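Local coordinates for protein adhesin (Streptococcus sanguinis SK1 = NCTC 7863, PDB 6VT2) that binds sialylated host glycans through two tandem Siglec-like modules, consistent with a role in attaching the bacterium to host surfaces, at residues G89-V100 with K115-P126; Y327-T336 with K355-P365. All coordinates share one frame; numbering follows the deposited sequence.

Interaction 1 (G89-V100 with K115-P126). With SIA (N-acetyl-alpha-neuraminic acid), chain D; GAL (beta-D-galactopyranose), chain B.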
loop_
_atom_site.group_PDB
_atom_site.type_symbol
_atom_site.label_atom_id
_atom_site.label_comp_id
_atom_site.label_asym_id
_atom_site.label_seq_id
_atom_site.Cartn_x
_atom_site.Cartn_y
_atom_site.Cartn_z
ATOM N N GLY A 89 38.172 -13.016 13.780
ATOM C CA GLY A 89 38.220 -13.785 12.559
ATOM C C GLY A 89 37.027 -14.720 12.393
ATOM O O GLY A 89 36.347 -15.072 13.342
ATOM N N VAL A 90 36.693 -15.033 11.132
ATOM C CA VAL A 90 35.613 -15.960 10.837
ATOM C C VAL A 90 36.150 -17.056 9.943
ATOM O O VAL A 90 35.383 -17.715 9.246
ATOM C CB VAL A 90 34.410 -15.270 10.190
ATOM C CG1 VAL A 90 33.739 -14.474 11.263
ATOM C CG2 VAL A 90 34.879 -14.383 9.033
ATOM N N GLY A 91 37.418 -17.358 10.076
ATOM C CA GLY A 91 38.018 -18.449 9.348
ATOM C C GLY A 91 37.723 -19.759 10.000
ATOM O O GLY A 91 37.114 -19.833 11.062
ATOM N N PRO A 92 38.181 -20.830 9.366
ATOM C CA PRO A 92 37.878 -22.156 9.901
ATOM C C PRO A 92 38.467 -22.389 11.285
ATOM O O PRO A 92 37.858 -23.137 12.059
ATOM C CB PRO A 92 38.444 -23.082 8.840
ATOM C CG PRO A 92 39.516 -22.236 8.134
ATOM C CD PRO A 92 38.910 -20.891 8.098
ATOM N N GLY A 93 39.590 -21.751 11.653
ATOM C CA GLY A 93 40.106 -21.911 12.973
ATOM C C GLY A 93 39.490 -21.026 13.996
ATOM O O GLY A 93 39.898 -21.112 15.148
ATOM N N ASP A 94 38.491 -20.220 13.617
ATOM C CA ASP A 94 37.860 -19.282 14.552
ATOM C C ASP A 94 36.704 -19.953 15.294
ATOM O O ASP A 94 35.512 -19.765 15.078
ATOM C CB ASP A 94 37.487 -18.010 13.819
ATOM C CG ASP A 94 38.713 -17.167 13.487
ATOM O OD1 ASP A 94 39.459 -16.856 14.453
ATOM O OD2 ASP A 94 38.987 -16.877 12.275
ATOM N N ARG A 95 37.156 -20.843 16.180
ATOM C CA ARG A 95 36.322 -21.736 16.964
ATOM C C ARG A 95 37.017 -22.023 18.286
ATOM O O ARG A 95 38.152 -21.901 18.373
ATOM C CB ARG A 95 36.061 -23.032 16.204
ATOM C CG ARG A 95 37.330 -23.799 15.910
ATOM C CD ARG A 95 37.113 -24.800 14.802
ATOM N NE ARG A 95 36.274 -25.915 15.156
ATOM C CZ ARG A 95 35.056 -26.081 14.728
ATOM N NH1 ARG A 95 34.495 -25.139 14.021
ATOM N NH2 ARG A 95 34.392 -27.156 15.039
ATOM N N TYR A 96 36.252 -22.382 19.298
ATOM C CA TYR A 96 36.812 -22.619 20.629
ATOM C C TYR A 96 36.167 -23.857 21.256
ATOM O O TYR A 96 35.029 -23.838 21.399
ATOM C CB TYR A 96 36.500 -21.408 21.503
ATOM C CG TYR A 96 37.134 -20.137 21.046
ATOM C CD1 TYR A 96 38.461 -19.885 21.278
ATOM C CD2 TYR A 96 36.440 -19.261 20.261
ATOM C CE1 TYR A 96 39.043 -18.734 20.824
ATOM C CE2 TYR A 96 37.021 -18.122 19.771
ATOM C CZ TYR A 96 38.299 -17.815 20.130
ATOM O OH TYR A 96 38.946 -16.728 19.657
ATOM N N THR A 97 36.971 -24.797 21.700
ATOM C CA THR A 97 36.460 -26.000 22.357
ATOM C C THR A 97 36.736 -25.754 23.828
ATOM O O THR A 97 37.845 -25.641 24.167
ATOM C CB THR A 97 37.185 -27.259 21.925
ATOM O OG1 THR A 97 37.113 -27.233 20.512
ATOM C CG2 THR A 97 36.550 -28.489 22.515
ATOM N N LYS A 98 35.695 -25.636 24.625
ATOM C CA LYS A 98 35.884 -25.366 26.049
ATOM C C LYS A 98 35.102 -26.400 26.861
ATOM O O LYS A 98 34.157 -26.907 26.426
ATOM C CB LYS A 98 35.461 -23.951 26.378
ATOM C CG LYS A 98 36.142 -22.875 25.559
ATOM C CD LYS A 98 37.610 -22.828 25.910
ATOM C CE LYS A 98 38.318 -22.136 24.790
ATOM N NZ LYS A 98 39.704 -21.819 25.091
ATOM N N TYR A 99 35.580 -26.603 28.058
ATOM C CA TYR A 99 35.163 -27.753 28.865
ATOM C C TYR A 99 34.343 -27.281 30.054
ATOM O O TYR A 99 34.640 -26.249 30.659
ATOM C CB TYR A 99 36.390 -28.503 29.324
ATOM C CG TYR A 99 37.059 -29.170 28.175
ATOM C CD1 TYR A 99 37.858 -28.486 27.304
ATOM C CD2 TYR A 99 36.792 -30.494 27.903
ATOM C CE1 TYR A 99 38.362 -29.106 26.154
ATOM C CE2 TYR A 99 37.348 -31.164 26.809
ATOM C CZ TYR A 99 38.086 -30.429 25.906
ATOM O OH TYR A 99 38.543 -31.102 24.826
ATOM N N VAL A 100 33.305 -28.043 30.360
ATOM C CA VAL A 100 32.389 -27.722 31.444
ATOM C C VAL A 100 32.481 -28.833 32.480
ATOM O O VAL A 100 32.336 -30.009 32.155
ATOM C CB VAL A 100 30.961 -27.517 30.932
ATOM C CG1 VAL A 100 30.097 -27.143 32.088
ATOM C CG2 VAL A 100 30.895 -26.442 29.857
ATOM N N LYS A 115 38.951 -33.814 24.579
ATOM C CA LYS A 115 38.127 -34.199 23.423
ATOM C C LYS A 115 37.136 -35.290 23.780
ATOM O O LYS A 115 36.626 -35.848 22.891
ATOM C CB LYS A 115 38.993 -34.573 22.223
ATOM C CG LYS A 115 39.835 -33.411 21.715
ATOM C CD LYS A 115 40.560 -33.827 20.480
ATOM C CE LYS A 115 41.501 -32.802 19.918
ATOM N NZ LYS A 115 42.513 -33.510 19.103
ATOM N N GLN A 116 36.874 -35.508 25.063
ATOM C CA GLN A 116 35.947 -36.573 25.444
ATOM C C GLN A 116 34.971 -36.180 26.516
ATOM O O GLN A 116 33.854 -36.678 26.527
ATOM C CB GLN A 116 36.682 -37.827 25.919
ATOM C CG GLN A 116 37.554 -38.440 24.834
ATOM C CD GLN A 116 37.921 -39.848 25.170
ATOM O OE1 GLN A 116 37.050 -40.750 25.162
ATOM N NE2 GLN A 116 39.199 -40.068 25.501
ATOM N N SER A 117 35.334 -35.357 27.448
ATOM C CA SER A 117 34.421 -34.994 28.521
ATOM C C SER A 117 33.535 -33.841 28.078
ATOM O O SER A 117 33.563 -33.415 26.926
ATOM C CB SER A 117 35.201 -34.720 29.805
ATOM O OG SER A 117 36.084 -33.623 29.632
ATOM N N GLU A 118 32.708 -33.371 28.986
ATOM C CA GLU A 118 31.672 -32.423 28.626
ATOM C C GLU A 118 32.298 -31.138 28.123
ATOM O O GLU A 118 33.158 -30.544 28.774
ATOM C CB GLU A 118 30.800 -32.154 29.825
ATOM C CG GLU A 118 30.029 -33.372 30.388
ATOM C CD GLU A 118 30.763 -34.242 31.413
ATOM O OE1 GLU A 118 31.993 -34.093 31.649
ATOM O OE2 GLU A 118 30.070 -35.089 32.024
ATOM N N ARG A 119 31.835 -30.708 26.955
ATOM C CA ARG A 119 32.481 -29.605 26.280
ATOM C C ARG A 119 31.513 -29.071 25.238
ATOM O O ARG A 119 30.563 -29.757 24.829
ATOM C CB ARG A 119 33.783 -30.044 25.617
ATOM C CG ARG A 119 33.620 -31.056 24.504
ATOM C CD ARG A 119 34.953 -31.822 24.274
ATOM N NE ARG A 119 34.705 -32.638 23.114
ATOM C CZ ARG A 119 34.021 -33.762 23.119
ATOM N NH1 ARG A 119 33.604 -34.298 24.270
ATOM N NH2 ARG A 119 33.759 -34.375 21.947
ATOM N N PHE A 120 31.812 -27.869 24.791
ATOM C CA PHE A 120 31.108 -27.265 23.684
ATOM C C PHE A 120 32.122 -26.680 22.725
ATOM O O PHE A 120 33.227 -26.322 23.128
ATOM C CB PHE A 120 30.117 -26.183 24.116
ATOM C CG PHE A 120 30.733 -25.043 24.837
ATOM C CD1 PHE A 120 31.189 -23.941 24.145
ATOM C CD2 PHE A 120 30.869 -25.065 26.225
ATOM C CE1 PHE A 120 31.831 -22.894 24.804
ATOM C CE2 PHE A 120 31.422 -24.023 26.879
ATOM C CZ PHE A 120 31.921 -22.907 26.172
ATOM N N VAL A 121 31.735 -26.508 21.459
ATOM C CA VAL A 121 32.546 -25.781 20.498
ATOM C C VAL A 121 31.767 -24.544 20.132
ATOM O O VAL A 121 30.639 -24.630 19.623
ATOM C CB VAL A 121 32.853 -26.597 19.258
ATOM C CG1 VAL A 121 33.758 -25.802 18.341
ATOM C CG2 VAL A 121 33.573 -27.909 19.655
ATOM N N LEU A 122 32.351 -23.403 20.421
ATOM C CA LEU A 122 31.832 -22.114 20.023
ATOM C C LEU A 122 32.457 -21.721 18.703
ATOM O O LEU A 122 33.677 -21.696 18.580
ATOM C CB LEU A 122 32.132 -21.110 21.131
ATOM C CG LEU A 122 31.507 -19.744 20.947
ATOM C CD1 LEU A 122 30.021 -19.830 21.093
ATOM C CD2 LEU A 122 32.161 -18.829 21.995
ATOM N N VAL A 123 31.627 -21.493 17.711
ATOM C CA VAL A 123 32.069 -21.302 16.339
ATOM C C VAL A 123 31.700 -19.907 15.933
ATOM O O VAL A 123 30.512 -19.560 15.944
ATOM C CB VAL A 123 31.458 -22.354 15.404
ATOM C CG1 VAL A 123 31.959 -22.220 13.958
ATOM C CG2 VAL A 123 31.703 -23.730 15.901
ATOM N N ILE A 124 32.693 -19.144 15.470
ATOM C CA ILE A 124 32.451 -17.749 15.145
ATOM C C ILE A 124 32.235 -17.575 13.649
ATOM O O ILE A 124 33.106 -17.931 12.859
ATOM C CB ILE A 124 33.590 -16.853 15.626
ATOM C CG1 ILE A 124 33.939 -17.159 17.109
ATOM C CG2 ILE A 124 33.303 -15.440 15.299
ATOM C CD1 ILE A 124 32.766 -17.120 17.996
ATOM N N ARG A 125 31.067 -17.068 13.254
ATOM C CA ARG A 125 30.683 -16.955 11.855
ATOM C C ARG A 125 30.383 -15.508 11.530
ATOM O O ARG A 125 30.041 -14.699 12.412
ATOM C CB ARG A 125 29.472 -17.851 11.556
ATOM C CG ARG A 125 29.778 -19.292 11.871
ATOM C CD ARG A 125 31.038 -19.773 11.250
ATOM N NE ARG A 125 30.946 -19.740 9.798
ATOM C CZ ARG A 125 31.895 -20.218 9.013
ATOM N NH1 ARG A 125 33.039 -20.686 9.538
ATOM N NH2 ARG A 125 31.714 -20.238 7.711
ATOM N N PRO A 126 30.470 -15.150 10.268
ATOM C CA PRO A 126 30.137 -13.778 9.882
ATOM C C PRO A 126 28.640 -13.548 9.901
ATOM O O PRO A 126 27.839 -14.463 9.709
ATOM C CB PRO A 126 30.721 -13.654 8.470
ATOM C CG PRO A 126 30.467 -15.062 7.903
ATOM C CD PRO A 126 30.796 -16.012 9.132
HETATM C C1 SIA D . 39.989 -25.144 19.928
HETATM C C2 SIA D . 41.480 -24.935 19.419
HETATM C C3 SIA D . 41.606 -24.680 17.912
HETATM C C4 SIA D . 41.000 -23.351 17.454
HETATM C C5 SIA D . 41.549 -22.191 18.295
HETATM C C6 SIA D . 41.422 -22.525 19.804
HETATM C C7 SIA D . 42.109 -21.511 20.755
HETATM C C8 SIA D . 42.135 -22.061 22.204
HETATM C C9 SIA D . 42.471 -20.946 23.188
HETATM C C10 SIA D . 41.443 -19.855 17.505
HETATM C C11 SIA D . 40.538 -18.643 17.292
HETATM N N5 SIA D . 40.832 -20.947 18.024
HETATM O O1A SIA D . 39.201 -25.736 19.158
HETATM O O1B SIA D . 39.794 -24.714 21.099
HETATM O O4 SIA D . 41.286 -23.099 16.064
HETATM O O6 SIA D . 42.048 -23.770 20.095
HETATM O O7 SIA D . 43.400 -21.163 20.279
HETATM O O8 SIA D . 40.869 -22.661 22.502
HETATM O O9 SIA D . 41.327 -20.096 23.311
HETATM O O10 SIA D . 42.639 -19.820 17.224
HETATM C C1 GAL B . 43.866 -27.800 22.507
HETATM C C2 GAL B . 43.785 -27.050 21.160
HETATM C C3 GAL B . 42.359 -26.598 20.867
HETATM C C4 GAL B . 41.386 -27.779 20.995
HETATM C C5 GAL B . 41.554 -28.396 22.380
HETATM C C6 GAL B . 40.655 -29.618 22.641
HETATM O O2 GAL B . 44.576 -25.875 21.180
HETATM O O3 GAL B . 42.251 -26.068 19.548
HETATM O O4 GAL B . 41.651 -28.742 20.001
HETATM O O5 GAL B . 42.900 -28.838 22.555
HETATM O O6 GAL B . 40.751 -30.056 23.990
HETATM O O HOH W 1 34.516 -20.108 12.008
#
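K115 N donates to Y99 OH at 2.8 Å. The same hydroxyl donates to GAL O6 at 2.6 Å, so the loop and the sugar both hold it. S117 OG, hydrogen-bonded to V113 N, lies at the edge of the Y99 ring. E118 O accepts from V100 N. R119 lies alongside Y99, its CB over one ring face, 4.1 Å from the Y99 centroid. F120 and K98 exchange backbone bonds, and F120 CZ meets K98 CB at 3.7 Å. R95 bends at chi3 (-70°), which lays its guanidinium by V121 and V123. V121 CG1 lies over one face of it, offset toward the rim. L122 and Y96 form the next hydrogen-bonded pair. V123 CG2 approaches R95 NH1 at 3.6 Å. I124 N donates to D94 O at 2.9 Å, just before strand 95-104 begins. R125 NH1 reaches G91 O through a water, R125 NH2 forms a salt bridge with E129, and P126 CD packs on V90 CB. The backbone from G93 to T97 faces sialic acid, T97 OG1 binds its carboxylate, and K98 NZ bonds to its O8 and O9. This is the sialoglycan site on strand 95-104 of a Siglec-like V-set-type domain.

Interaction 2 (Y327-T336 with K355-P365). With CA (calcium ion), chain G.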
loop_
_atom_site.group_PDB
_atom_site.type_symbol
_atom_site.label_atom_id
_atom_site.label_comp_id
_atom_site.label_asym_id
_atom_site.label_seq_id
_atom_site.Cartn_x
_atom_site.Cartn_y
_atom_site.Cartn_z
ATOM N N TYR A 327 -34.278 13.510 -16.057
ATOM C CA TYR A 327 -35.478 13.663 -15.252
ATOM C C TYR A 327 -36.675 13.091 -15.975
ATOM O O TYR A 327 -36.865 13.341 -17.160
ATOM C CB TYR A 327 -35.768 15.175 -14.993
ATOM C CG TYR A 327 -34.708 15.746 -14.097
ATOM C CD1 TYR A 327 -34.527 15.253 -12.807
ATOM C CD2 TYR A 327 -33.879 16.758 -14.523
ATOM C CE1 TYR A 327 -33.534 15.734 -11.994
ATOM C CE2 TYR A 327 -32.877 17.217 -13.737
ATOM C CZ TYR A 327 -32.710 16.729 -12.460
ATOM O OH TYR A 327 -31.694 17.190 -11.626
ATOM N N THR A 328 -37.530 12.398 -15.229
ATOM C CA THR A 328 -38.818 11.926 -15.720
ATOM C C THR A 328 -39.871 12.419 -14.744
ATOM O O THR A 328 -39.807 12.045 -13.557
ATOM C CB THR A 328 -38.820 10.412 -15.777
ATOM O OG1 THR A 328 -37.827 10.011 -16.718
ATOM C CG2 THR A 328 -40.154 9.905 -16.241
ATOM N N PRO A 329 -40.825 13.238 -15.203
ATOM C CA PRO A 329 -41.902 13.673 -14.312
ATOM C C PRO A 329 -42.721 12.507 -13.792
ATOM O O PRO A 329 -42.993 11.546 -14.512
ATOM C CB PRO A 329 -42.737 14.614 -15.184
ATOM C CG PRO A 329 -41.831 14.989 -16.293
ATOM C CD PRO A 329 -40.903 13.876 -16.532
ATOM N N ASN A 330 -43.137 12.649 -12.532
ATOM C CA ASN A 330 -44.217 11.856 -11.951
ATOM C C ASN A 330 -45.553 12.436 -12.345
ATOM O O ASN A 330 -45.709 13.650 -12.466
ATOM C CB ASN A 330 -44.122 11.834 -10.443
ATOM C CG ASN A 330 -42.832 11.153 -9.965
ATOM O OD1 ASN A 330 -42.326 10.234 -10.602
ATOM N ND2 ASN A 330 -42.298 11.637 -8.905
ATOM N N ASN A 331 -46.495 11.540 -12.593
ATOM C CA ASN A 331 -47.837 11.956 -12.897
ATOM C C ASN A 331 -48.545 12.396 -11.640
ATOM O O ASN A 331 -48.199 11.976 -10.545
ATOM C CB ASN A 331 -48.572 10.799 -13.534
ATOM C CG ASN A 331 -47.939 10.380 -14.813
ATOM O OD1 ASN A 331 -47.700 9.184 -15.069
ATOM N ND2 ASN A 331 -47.644 11.336 -15.633
ATOM N N PRO A 332 -49.565 13.225 -11.770
ATOM C CA PRO A 332 -50.336 13.632 -10.588
ATOM C C PRO A 332 -51.101 12.477 -9.967
ATOM O O PRO A 332 -51.440 11.493 -10.624
ATOM C CB PRO A 332 -51.292 14.695 -11.131
ATOM C CG PRO A 332 -51.365 14.475 -12.508
ATOM C CD PRO A 332 -50.051 13.857 -13.002
ATOM N N GLY A 333 -51.327 12.601 -8.668
ATOM C CA GLY A 333 -51.904 11.523 -7.913
ATOM C C GLY A 333 -53.359 11.311 -8.220
ATOM O O GLY A 333 -53.861 10.202 -8.052
ATOM N N SER A 334 -54.017 12.331 -8.739
ATOM C CA SER A 334 -55.391 12.206 -9.191
ATOM C C SER A 334 -55.560 13.084 -10.414
ATOM O O SER A 334 -54.777 14.008 -10.675
ATOM C CB SER A 334 -56.415 12.584 -8.117
ATOM O OG SER A 334 -56.231 13.907 -7.748
ATOM N N LEU A 335 -56.552 12.715 -11.209
ATOM C CA LEU A 335 -56.976 13.556 -12.306
ATOM C C LEU A 335 -57.759 14.725 -11.760
ATOM O O LEU A 335 -58.210 14.727 -10.626
ATOM C CB LEU A 335 -57.824 12.774 -13.286
ATOM C CG LEU A 335 -57.216 11.486 -13.787
ATOM C CD1 LEU A 335 -58.212 10.812 -14.703
ATOM C CD2 LEU A 335 -55.915 11.725 -14.523
ATOM N N THR A 336 -57.842 15.769 -12.572
ATOM C CA THR A 336 -58.588 16.978 -12.261
ATOM C C THR A 336 -59.797 17.064 -13.173
ATOM O O THR A 336 -59.675 16.899 -14.388
ATOM C CB THR A 336 -57.710 18.193 -12.461
ATOM O OG1 THR A 336 -56.636 18.089 -11.511
ATOM C CG2 THR A 336 -58.394 19.480 -12.248
ATOM N N LYS A 355 -51.164 19.757 -8.627
ATOM C CA LYS A 355 -51.007 18.328 -8.447
ATOM C C LYS A 355 -49.723 17.838 -9.081
ATOM O O LYS A 355 -49.072 16.930 -8.540
ATOM C CB LYS A 355 -52.172 17.589 -9.049
ATOM C CG LYS A 355 -53.517 17.817 -8.317
ATOM C CD LYS A 355 -54.643 17.026 -8.930
ATOM C CE LYS A 355 -55.898 17.328 -8.231
ATOM N NZ LYS A 355 -57.064 16.486 -8.714
ATOM N N VAL A 356 -49.377 18.408 -10.245
ATOM C CA VAL A 356 -48.119 18.020 -10.878
ATOM C C VAL A 356 -46.939 18.482 -10.034
ATOM O O VAL A 356 -46.002 17.703 -9.795
ATOM C CB VAL A 356 -48.036 18.572 -12.304
ATOM C CG1 VAL A 356 -46.664 18.370 -12.835
ATOM C CG2 VAL A 356 -49.034 17.952 -13.192
ATOM N N ARG A 357 -47.044 19.678 -9.467
ATOM C CA ARG A 357 -46.001 20.207 -8.600
ATOM C C ARG A 357 -45.800 19.291 -7.411
ATOM O O ARG A 357 -44.665 18.857 -7.113
ATOM C CB ARG A 357 -46.400 21.615 -8.162
ATOM C CG ARG A 357 -45.333 22.345 -7.297
ATOM C CD ARG A 357 -45.988 23.368 -6.376
ATOM N NE ARG A 357 -46.842 22.720 -5.381
ATOM C CZ ARG A 357 -46.417 21.961 -4.366
ATOM N NH1 ARG A 357 -45.119 21.747 -4.160
ATOM N NH2 ARG A 357 -47.306 21.399 -3.554
ATOM N N ALA A 358 -46.902 18.996 -6.725
ATOM C CA ALA A 358 -46.839 18.168 -5.525
ATOM C C ALA A 358 -46.253 16.801 -5.822
ATOM O O ALA A 358 -45.581 16.222 -4.973
ATOM C CB ALA A 358 -48.227 18.004 -4.905
ATOM N N ALA A 359 -46.543 16.243 -6.995
ATOM C CA ALA A 359 -46.086 14.910 -7.348
ATOM C C ALA A 359 -44.608 14.872 -7.682
ATOM O O ALA A 359 -44.045 13.772 -7.844
ATOM C CB ALA A 359 -46.876 14.379 -8.540
ATOM N N ASN A 360 -43.998 16.028 -7.825
ATOM C CA ASN A 360 -42.653 16.057 -8.340
ATOM C C ASN A 360 -41.670 16.751 -7.429
ATOM O O ASN A 360 -40.485 16.802 -7.771
ATOM C CB ASN A 360 -42.618 16.694 -9.712
ATOM C CG ASN A 360 -43.073 15.742 -10.722
ATOM O OD1 ASN A 360 -42.347 14.836 -11.023
ATOM N ND2 ASN A 360 -44.353 15.836 -11.147
ATOM N N THR A 361 -42.095 17.271 -6.286
ATOM C CA THR A 361 -41.113 17.770 -5.332
ATOM C C THR A 361 -40.189 16.626 -4.896
ATOM O O THR A 361 -40.619 15.490 -4.673
ATOM C CB THR A 361 -41.807 18.420 -4.144
ATOM O OG1 THR A 361 -42.783 17.537 -3.599
ATOM C CG2 THR A 361 -42.531 19.697 -4.587
ATOM N N GLY A 362 -38.876 16.898 -4.873
ATOM C CA GLY A 362 -37.915 15.855 -4.602
ATOM C C GLY A 362 -37.509 15.019 -5.789
ATOM O O GLY A 362 -36.561 14.232 -5.669
ATOM N N ASN A 363 -38.163 15.192 -6.941
ATOM C CA ASN A 363 -37.842 14.473 -8.156
ATOM C C ASN A 363 -37.270 15.398 -9.214
ATOM O O ASN A 363 -36.139 15.226 -9.628
ATOM C CB ASN A 363 -39.111 13.798 -8.669
ATOM C CG ASN A 363 -38.912 13.124 -9.981
ATOM O OD1 ASN A 363 -37.889 12.489 -10.216
ATOM N ND2 ASN A 363 -39.868 13.296 -10.886
ATOM N N LEU A 364 -38.027 16.362 -9.656
ATOM C CA LEU A 364 -37.568 17.338 -10.632
ATOM C C LEU A 364 -36.876 18.479 -9.936
ATOM O O LEU A 364 -37.059 18.671 -8.742
ATOM C CB LEU A 364 -38.752 17.863 -11.415
ATOM C CG LEU A 364 -39.583 16.781 -12.082
ATOM C CD1 LEU A 364 -40.728 17.400 -12.850
ATOM C CD2 LEU A 364 -38.725 15.918 -12.906
ATOM N N PRO A 365 -36.109 19.267 -10.687
ATOM C CA PRO A 365 -35.479 20.455 -10.120
ATOM C C PRO A 365 -36.513 21.344 -9.476
ATOM O O PRO A 365 -37.646 21.435 -9.942
ATOM C CB PRO A 365 -34.802 21.109 -11.321
ATOM C CG PRO A 365 -34.530 19.983 -12.226
ATOM C CD PRO A 365 -35.704 19.044 -12.086
HETATM CA CA CA G . -37.278 13.532 -19.545
HETATM O O HOH W 2 -36.650 11.927 -12.611
HETATM O O HOH W 3 -36.450 11.204 -19.202
HETATM O O HOH W 4 -50.232 14.936 -7.188
HETATM O O HOH W 5 -36.944 12.769 -21.811
HETATM O O HOH W 6 -38.985 11.943 -19.268
#
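N360 OD1 is gripped by two donors. N330 N reaches it at 2.8 Å, on a lone pair in the carbonyl plane, and N363 ND2 binds it at 2.9 Å. The other end of the N360 amide is also used twice. N360 ND2 donates to N330 O at 2.9 Å and to V356 O on the helix. These bonds fix which way the amide is turned. N363 ND2 spends its second proton on T328 O, a nearly straight bond of 173°. With CG anti to the backbone N (chi1 175°), N363 reaches across to the 327-336 segment. N330 ND2 donates to A359 O at 3.0 Å, and the N330 and N363 amide planes are 16° apart. At one end, P365 CD sits over the centre of the Y327 ring, 3.6 Å from the centroid, while L364 CD2 touches Y327 CB. Y327 O binds calcium, with T324 and D393 completing the protein part of the site. At the other end, P332 CB packs on K355 CB. The extended K355 chain brings NZ to S334 OG at 2.9 Å, with weak bonds to L335 O and T336 OG1. Segment 327-336 thus packs against the C-terminal part of helix 346-360 and the loop that follows, in the atypical Rib domain. P329 also packs against strands 378-381 and 392-395, and V356 and L364 against strand 369-372.

How the interactions relate
From the N terminus, interaction 1 comes first. It joins neighbouring strands 95-104 and 119-125 of the first Siglec-like domain. Its 14 intervening residues complete the first strand and turn back into the second. The chain then passes through an atypical Rib domain and a second Siglec-like domain. Interaction 2 follows in the last Rib domain. There 18 residues, with the rest of strand 336-338 and most of helix 346-360, separate its segments. The contact ties the loop between strands 314-321 and 336-338 to that helix and the loop after it. The two contacts are in series, so they neither nest nor cross. The centres of interaction 1 and interaction 2 are about 94 Å apart, on opposite sides of the chain's centre.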